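Response regulator aspartate phosphatase H (Bacillus subtilis, PDB 3Q15) dephosphorylates the sporulation phosphotransferase Spo0F and also acts on the response regulator ComA, so that competence and sporulation are separated in time. Local coordinates at residues 21-24 against 30-33; 271-276 against 308-313; 203-208 against 229-234. All coordinates share one frame; numbering follows the deposited sequence.

Contact 1 of 3, residues 21-24 against 30-33; sequences KMIR and DAEI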
loop_
_atom_site.group_PDB
_atom_site.type_symbol
_atom_site.label_atom_id
_atom_site.label_comp_id
_atom_site.label_asym_id
_atom_site.label_seq_id
_atom_site.Cartn_x
_atom_site.Cartn_y
_atom_site.Cartn_z
ATOM N N LYS A 21 18.148 0.007 -22.800
ATOM C CA LYS A 21 18.925 -1.217 -22.641
ATOM C C LYS A 21 19.932 -1.387 -23.776
ATOM O O LYS A 21 21.090 -1.735 -23.543
ATOM C CB LYS A 21 18.003 -2.435 -22.566
ATOM C CG LYS A 21 17.194 -2.539 -21.283
ATOM C CD LYS A 21 16.306 -3.773 -21.300
ATOM C CE LYS A 21 15.599 -3.964 -19.967
ATOM N NZ LYS A 21 14.838 -2.748 -19.575
ATOM N N MET A 22 19.490 -1.140 -25.004
ATOM C CA MET A 22 20.377 -1.257 -26.153
ATOM C C MET A 22 21.502 -0.227 -26.077
ATOM O O MET A 22 22.647 -0.516 -26.420
ATOM C CB MET A 22 19.600 -1.108 -27.462
ATOM C CG MET A 22 18.598 -2.227 -27.737
ATOM S SD MET A 22 19.313 -3.888 -27.750
ATOM C CE MET A 22 19.094 -4.375 -26.034
ATOM N N ILE A 23 21.170 0.973 -25.615
ATOM C CA ILE A 23 22.159 2.032 -25.455
ATOM C C ILE A 23 23.263 1.634 -24.480
ATOM O O ILE A 23 24.449 1.792 -24.773
ATOM C CB ILE A 23 21.500 3.340 -24.971
ATOM C CG1 ILE A 23 20.658 3.951 -26.092
ATOM C CG2 ILE A 23 22.558 4.329 -24.503
ATOM C CD1 ILE A 23 19.904 5.199 -25.684
ATOM N N ARG A 24 22.870 1.109 -23.322
ATOM C CA ARG A 24 23.831 0.791 -22.266
ATOM C C ARG A 24 24.730 -0.390 -22.629
ATOM O O ARG A 24 25.767 -0.604 -22.003
ATOM C CB ARG A 24 23.122 0.558 -20.929
ATOM C CG ARG A 24 22.358 1.777 -20.430
ATOM C CD ARG A 24 21.904 1.611 -18.993
ATOM N NE ARG A 24 23.006 1.732 -18.042
ATOM C CZ ARG A 24 23.364 0.783 -17.183
ATOM N NH1 ARG A 24 22.713 -0.372 -17.152
ATOM N NH2 ARG A 24 24.374 0.991 -16.351
ATOM N N ASP A 30 20.499 -1.720 -32.992
ATOM C CA ASP A 30 19.288 -1.936 -32.206
ATOM C C ASP A 30 18.734 -0.630 -31.628
ATOM O O ASP A 30 17.533 -0.363 -31.718
ATOM C CB ASP A 30 19.550 -2.947 -31.090
ATOM C CG ASP A 30 19.904 -4.322 -31.624
ATOM O OD1 ASP A 30 19.189 -4.810 -32.530
ATOM O OD2 ASP A 30 20.900 -4.912 -31.150
ATOM N N ALA A 31 19.609 0.181 -31.041
ATOM C CA ALA A 31 19.192 1.459 -30.475
ATOM C C ALA A 31 18.513 2.340 -31.523
ATOM O O ALA A 31 17.518 3.002 -31.234
ATOM C CB ALA A 31 20.378 2.186 -29.851
ATOM N N GLU A 32 19.048 2.338 -32.741
ATOM C CA GLU A 32 18.482 3.142 -33.818
ATOM C C GLU A 32 17.085 2.656 -34.205
ATOM O O GLU A 32 16.174 3.458 -34.408
ATOM C CB GLU A 32 19.407 3.150 -35.037
ATOM C CG GLU A 32 20.721 3.890 -34.821
ATOM C CD GLU A 32 20.532 5.385 -34.609
ATOM O OE1 GLU A 32 19.399 5.882 -34.780
ATOM O OE2 GLU A 32 21.521 6.066 -34.268
ATOM N N ILE A 33 16.922 1.342 -34.308
ATOM C CA ILE A 33 15.620 0.760 -34.610
ATOM C C ILE A 33 14.581 1.193 -33.578
ATOM O O ILE A 33 13.537 1.747 -33.922
ATOM C CB ILE A 33 15.687 -0.782 -34.657
ATOM C CG1 ILE A 33 16.608 -1.240 -35.790
ATOM C CG2 ILE A 33 14.295 -1.377 -34.830
ATOM C CD1 ILE A 33 16.777 -2.742 -35.877
#
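M22 and A31 meet where two consecutive helices of the small N-terminal three-helix bundle come close around a tight turn, and the pair illustrates how a small residue lets backbones approach. Their CA atoms are 5.2 Å apart. M22 CB lies 3.8 Å from the backbone N of A31, and the two CB atoms are 4.1 Å apart, so the alanine methyl meets the base of the methionine chain rather than its end. Beyond CB the methionine runs past D30 instead. With CG beside its own backbone N (chi1 -66°) and a second bend at chi2, M22 SD settles 3.5 Å from D30 CB, against the methylene of the aspartate. The carboxylate has its own partner, since D30 OD2 is hydrogen-bonded to S27 OG in the turn. I23 adds the inner flank, its CG1 lying 4.2 Å from A31 CB. Both of these residues also touch H62 of helix 49-67, the third helix, which places the alanine methyl towards the bundle interior and M22, partly exposed, nearer the solvent side. No hydrogen bond or salt bridge joins the two segments: the contact is van der Waals packing and therefore depends on fit rather than on directed bonds.

Contact 2 of 3, residues 271-276 against 308-313; sequences LCKAGQ and AVYKET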
loop_
_atom_site.group_PDB
_atom_site.type_symbol
_atom_site.label_atom_id
_atom_site.label_comp_id
_atom_site.label_asym_id
_atom_site.label_seq_id
_atom_site.Cartn_x
_atom_site.Cartn_y
_atom_site.Cartn_z
ATOM N N LEU A 271 -33.562 12.996 -7.405
ATOM C CA LEU A 271 -34.971 13.344 -7.417
ATOM C C LEU A 271 -35.847 12.095 -7.370
ATOM O O LEU A 271 -36.891 12.087 -6.721
ATOM C CB LEU A 271 -35.302 14.196 -8.642
ATOM C CG LEU A 271 -34.801 15.639 -8.570
ATOM C CD1 LEU A 271 -35.084 16.394 -9.862
ATOM C CD2 LEU A 271 -35.427 16.353 -7.379
ATOM N N CYS A 272 -35.411 11.040 -8.054
ATOM C CA CYS A 272 -36.147 9.779 -8.066
ATOM C C CYS A 272 -36.163 9.122 -6.688
ATOM O O CYS A 272 -37.189 8.608 -6.247
ATOM C CB CYS A 272 -35.555 8.813 -9.098
ATOM S SG CYS A 272 -35.870 9.269 -10.820
ATOM N N LYS A 273 -35.018 9.138 -6.017
ATOM C CA LYS A 273 -34.916 8.581 -4.675
ATOM C C LYS A 273 -35.721 9.415 -3.686
ATOM O O LYS A 273 -36.162 8.912 -2.653
ATOM C CB LYS A 273 -33.452 8.499 -4.239
ATOM C CG LYS A 273 -32.677 7.376 -4.911
ATOM C CD LYS A 273 -31.219 7.355 -4.481
ATOM C CE LYS A 273 -30.487 8.596 -4.957
ATOM N NZ LYS A 273 -29.017 8.477 -4.764
ATOM N N ALA A 274 -35.914 10.688 -4.014
ATOM C CA ALA A 274 -36.672 11.598 -3.162
ATOM C C ALA A 274 -38.172 11.526 -3.442
ATOM O O ALA A 274 -38.965 12.238 -2.821
ATOM C CB ALA A 274 -36.168 13.021 -3.334
ATOM N N GLY A 275 -38.558 10.670 -4.383
ATOM C CA GLY A 275 -39.962 10.485 -4.709
ATOM C C GLY A 275 -40.524 11.516 -5.675
ATOM O O GLY A 275 -41.728 11.537 -5.929
ATOM N N GLN A 276 -39.657 12.365 -6.217
ATOM C CA GLN A 276 -40.080 13.401 -7.158
ATOM C C GLN A 276 -39.796 12.984 -8.599
ATOM O O GLN A 276 -39.094 13.682 -9.334
ATOM C CB GLN A 276 -39.378 14.721 -6.840
ATOM C CG GLN A 276 -39.479 15.136 -5.377
ATOM C CD GLN A 276 -38.801 16.464 -5.096
ATOM O OE1 GLN A 276 -39.075 17.467 -5.757
ATOM N NE2 GLN A 276 -37.906 16.475 -4.115
ATOM N N ALA A 308 -36.729 3.340 -16.569
ATOM C CA ALA A 308 -37.343 2.018 -16.524
ATOM C C ALA A 308 -37.758 1.598 -15.119
ATOM O O ALA A 308 -38.819 0.998 -14.931
ATOM C CB ALA A 308 -36.410 0.979 -17.135
ATOM N N VAL A 309 -36.927 1.919 -14.134
ATOM C CA VAL A 309 -37.133 1.418 -12.780
ATOM C C VAL A 309 -38.020 2.323 -11.925
ATOM O O VAL A 309 -38.698 1.841 -11.017
ATOM C CB VAL A 309 -35.792 1.162 -12.056
ATOM C CG1 VAL A 309 -35.167 2.472 -11.611
ATOM C CG2 VAL A 309 -35.998 0.238 -10.868
ATOM N N TYR A 310 -38.017 3.623 -12.216
ATOM C CA TYR A 310 -38.827 4.580 -11.459
ATOM C C TYR A 310 -40.141 4.923 -12.159
ATOM O O TYR A 310 -40.916 5.744 -11.669
ATOM C CB TYR A 310 -38.033 5.858 -11.147
ATOM C CG TYR A 310 -36.922 5.635 -10.150
ATOM C CD1 TYR A 310 -35.600 5.541 -10.562
ATOM C CD2 TYR A 310 -37.197 5.500 -8.795
ATOM C CE1 TYR A 310 -34.580 5.319 -9.651
ATOM C CE2 TYR A 310 -36.187 5.281 -7.879
ATOM C CZ TYR A 310 -34.880 5.192 -8.311
ATOM O OH TYR A 310 -33.869 4.973 -7.402
ATOM N N LYS A 311 -40.380 4.295 -13.305
ATOM C CA LYS A 311 -41.632 4.453 -14.037
ATOM C C LYS A 311 -42.794 3.937 -13.191
ATOM O O LYS A 311 -42.620 3.007 -12.403
ATOM C CB LYS A 311 -41.548 3.682 -15.358
ATOM C CG LYS A 311 -42.810 3.683 -16.198
ATOM C CD LYS A 311 -42.586 2.931 -17.507
ATOM C CE LYS A 311 -43.866 2.829 -18.331
ATOM N NZ LYS A 311 -44.902 1.975 -17.680
ATOM N N GLU A 312 -43.971 4.539 -13.346
ATOM C CA GLU A 312 -45.147 4.115 -12.588
ATOM C C GLU A 312 -45.238 2.592 -12.548
ATOM O O GLU A 312 -45.342 1.995 -11.477
ATOM C CB GLU A 312 -46.427 4.705 -13.181
ATOM C CG GLU A 312 -47.679 4.387 -12.372
ATOM C CD GLU A 312 -48.953 4.863 -13.044
ATOM O OE1 GLU A 312 -50.028 4.778 -12.413
ATOM O OE2 GLU A 312 -48.882 5.318 -14.204
ATOM N N THR A 313 -45.199 1.972 -13.723
ATOM C CA THR A 313 -45.094 0.522 -13.824
ATOM C C THR A 313 -43.685 0.160 -14.296
ATOM O O THR A 313 -43.298 0.476 -15.422
ATOM C CB THR A 313 -46.139 -0.057 -14.802
ATOM O OG1 THR A 313 -47.456 0.314 -14.376
ATOM C CG2 THR A 313 -46.045 -1.572 -14.854
#
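In the stacked helical hairpins of the TPR domain, C272 and Y310 join the C-terminal ends of helix 260-273, in predicted TPR 5, and helix 299-310, with helix 277-290 between them in sequence, through a CH-pi contact. C272 CB stands over the centre of the Y310 ring, 3.4 Å from the centroid and only 5° off the ring normal, so the methylene sits over the middle of the face. The thiol leans toward the CG/CD1 side of the ring: SG is 4.2 Å from the same centroid at an oblique 30°, a sulfur-aromatic contact beside the CH-pi one. Y310 CG lies beside its own backbone N (chi1 -69°), a setting that sends the ring across the gap until its hydroxyl passes K273, whose CG is 3.7 Å from Y310 OH. With an alanine in the tyrosine's place, C272 CB is likely to lose the ring it sits on, leaving a gap between the two helix ends, where the ring also touches S341 and V345 of helix 332-348. K273 bends away, and its NZ forms a salt bridge with D233. Just past the cysteine the helix closes in a Schellman motif, with G275 at positive phi and Q276 N bonded to L271 O at 2.8 Å. In the other segment, K311 NZ reaches forward to T313 O at 3.1 Å, in the carbonyl plane and on a lone pair.

Contact 3 of 3, residues 203-208 against 229-234; sequences PHLEAA and ANSYDR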
loop_
_atom_site.group_PDB
_atom_site.type_symbol
_atom_site.label_atom_id
_atom_site.label_comp_id
_atom_site.label_asym_id
_atom_site.label_seq_id
_atom_site.Cartn_x
_atom_site.Cartn_y
_atom_site.Cartn_z
ATOM N N PRO A 203 -15.599 18.504 3.722
ATOM C CA PRO A 203 -14.745 19.671 3.969
ATOM C C PRO A 203 -13.737 19.888 2.845
ATOM O O PRO A 203 -13.507 21.026 2.444
ATOM C CB PRO A 203 -14.024 19.313 5.274
ATOM C CG PRO A 203 -14.935 18.355 5.955
ATOM C CD PRO A 203 -15.570 17.553 4.848
ATOM N N HIS A 204 -13.156 18.810 2.330
ATOM C CA HIS A 204 -12.169 18.928 1.261
ATOM C C HIS A 204 -12.812 19.399 -0.038
ATOM O O HIS A 204 -12.226 20.187 -0.781
ATOM C CB HIS A 204 -11.424 17.604 1.067
ATOM C CG HIS A 204 -10.729 17.129 2.304
ATOM N ND1 HIS A 204 -9.558 17.694 2.763
ATOM C CD2 HIS A 204 -11.056 16.164 3.195
ATOM C CE1 HIS A 204 -9.186 17.088 3.875
ATOM N NE2 HIS A 204 -10.077 16.154 4.159
ATOM N N LEU A 205 -14.024 18.927 -0.304
ATOM C CA LEU A 205 -14.748 19.369 -1.489
ATOM C C LEU A 205 -15.083 20.855 -1.397
ATOM O O LEU A 205 -15.072 21.564 -2.403
ATOM C CB LEU A 205 -16.018 18.538 -1.692
ATOM C CG LEU A 205 -15.797 17.050 -1.991
ATOM C CD1 LEU A 205 -17.124 16.341 -2.209
ATOM C CD2 LEU A 205 -14.891 16.863 -3.198
ATOM N N GLU A 206 -15.369 21.330 -0.189
ATOM C CA GLU A 206 -15.686 22.742 -0.002
ATOM C C GLU A 206 -14.449 23.613 -0.204
ATOM O O GLU A 206 -14.526 24.674 -0.823
ATOM C CB GLU A 206 -16.310 22.989 1.374
ATOM C CG GLU A 206 -17.701 22.385 1.538
ATOM C CD GLU A 206 -18.273 22.579 2.932
ATOM O OE1 GLU A 206 -19.510 22.492 3.085
ATOM O OE2 GLU A 206 -17.489 22.814 3.876
ATOM N N ALA A 207 -13.309 23.166 0.314
ATOM C CA ALA A 207 -12.062 23.900 0.120
ATOM C C ALA A 207 -11.717 23.947 -1.361
ATOM O O ALA A 207 -11.248 24.963 -1.869
ATOM C CB ALA A 207 -10.933 23.252 0.907
ATOM N N ALA A 208 -11.959 22.840 -2.055
ATOM C CA ALA A 208 -11.729 22.787 -3.492
ATOM C C ALA A 208 -12.617 23.793 -4.215
ATOM O O ALA A 208 -12.159 24.506 -5.105
ATOM C CB ALA A 208 -11.966 21.379 -4.027
ATOM N N ALA A 229 -22.567 18.042 -4.386
ATOM C CA ALA A 229 -23.920 17.510 -4.540
ATOM C C ALA A 229 -23.968 15.988 -4.364
ATOM O O ALA A 229 -24.826 15.464 -3.653
ATOM C CB ALA A 229 -24.499 17.915 -5.888
ATOM N N ASN A 230 -23.050 15.280 -5.014
ATOM C CA ASN A 230 -22.983 13.830 -4.860
ATOM C C ASN A 230 -22.691 13.455 -3.414
ATOM O O ASN A 230 -23.190 12.449 -2.907
ATOM C CB ASN A 230 -21.925 13.223 -5.783
ATOM C CG ASN A 230 -22.384 13.148 -7.225
ATOM O OD1 ASN A 230 -23.554 12.891 -7.500
ATOM N ND2 ASN A 230 -21.461 13.374 -8.153
ATOM N N SER A 231 -21.877 14.269 -2.754
ATOM C CA SER A 231 -21.530 14.025 -1.361
ATOM C C SER A 231 -22.773 14.101 -0.481
ATOM O O SER A 231 -23.024 13.211 0.330
ATOM C CB SER A 231 -20.478 15.029 -0.885
ATOM O OG SER A 231 -20.073 14.760 0.448
ATOM N N TYR A 232 -23.543 15.176 -0.645
ATOM C CA TYR A 232 -24.791 15.358 0.089
ATOM C C TYR A 232 -25.806 14.279 -0.267
ATOM O O TYR A 232 -26.518 13.773 0.602
ATOM C CB TYR A 232 -25.399 16.731 -0.202
ATOM C CG TYR A 232 -24.772 17.886 0.550
ATOM C CD1 TYR A 232 -24.221 18.961 -0.131
ATOM C CD2 TYR A 232 -24.749 17.911 1.940
ATOM C CE1 TYR A 232 -23.659 20.032 0.548
ATOM C CE2 TYR A 232 -24.184 18.979 2.630
ATOM C CZ TYR A 232 -23.641 20.035 1.925
ATOM O OH TYR A 232 -23.077 21.100 2.593
ATOM N N ASP A 233 -25.889 13.941 -1.551
ATOM C CA ASP A 233 -26.823 12.915 -1.997
ATOM C C ASP A 233 -26.537 11.604 -1.288
ATOM O O ASP A 233 -27.457 10.893 -0.886
ATOM C CB ASP A 233 -26.739 12.712 -3.511
ATOM C CG ASP A 233 -27.709 11.654 -4.013
ATOM O OD1 ASP A 233 -28.903 11.703 -3.641
ATOM O OD2 ASP A 233 -27.275 10.771 -4.778
ATOM N N ARG A 234 -25.255 11.286 -1.134
ATOM C CA ARG A 234 -24.857 10.028 -0.518
ATOM C C ARG A 234 -24.881 10.069 1.009
ATOM O O ARG A 234 -25.021 9.033 1.658
ATOM C CB ARG A 234 -23.487 9.580 -1.037
ATOM C CG ARG A 234 -23.529 9.060 -2.467
ATOM C CD ARG A 234 -22.157 8.652 -2.969
ATOM N NE ARG A 234 -21.266 9.797 -3.104
ATOM C CZ ARG A 234 -20.046 9.736 -3.623
ATOM N NH1 ARG A 234 -19.568 8.581 -4.062
ATOM N NH2 ARG A 234 -19.305 10.832 -3.706
#
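N230 O accepts two hydrogen bonds from one residue, R234, a compact example of an arginine gripping the helix turn that carries it. The backbone N of R234 makes the ordinary helical bond at 3.0 Å, while R234 NE approaches N230 O from the opposite face of the carbonyl plane at 3.3 Å. The second bond is the less regular: its N-H...O angle is 149°, and the donor stands above the carbonyl plane by 66° instead of on a lone pair. R234 NH2 is held in turn by a salt bridge to D193 of helix 178-194, so the guanidinium ties the end of helix 218-235 to a helix further back in the superhelix.

Against this framework the contact with helix 198-214 is light. L205 directs its methyl CD1 at S231, reaching CB at 3.8 Å. With chi1 of S231 at -177° the hydroxyl lies beside the carbonyl carbon, and it is the methylene that the leucine methyl meets most closely. L205 is also packed on A189, N227 and I228, and S231 on Y198 and L202, so the pair belongs to a wider packed seam between predicted TPR 3 and TPR 4.

Beside this pair, E206 stretches out beyond CG and meets Y232 at about a right angle. OE1 of the glutamate is 3.9 Å from Y232 OH, a proximity rather than a hydrogen bond, and the tyrosine ring meets H244 besides. On the same helix as E206, H204 NE2 is hydrogen-bonded to the terminal OXT of Y378 of a second subunit. Between the segments themselves, then, the packing is light, with no hydrogen bond across, whereas the directional polar bonds run within a helix, to other helices or to the neighbouring subunit.

In the fold
The three contacts follow one another along the chain in the order contact 1, contact 3, contact 2, each closing before the next opens. Contact 1 lies in the N-terminal three-helix bundle, on the opposite side of the chain's centre from the other two: its centre is about 50 Å from that of contact 3 and 62 Å from that of contact 2. Contacts 2 and 3 belong to the TPR domain, with centres about 24 Å apart, and share no helix. They nevertheless touch, through the K273–D233 salt bridge, which links helix 260-273 to helix 218-235. Local helix pairing thus recurs in both domains, while the one direct touch among the contacts, a salt bridge, lies within the TPR domain.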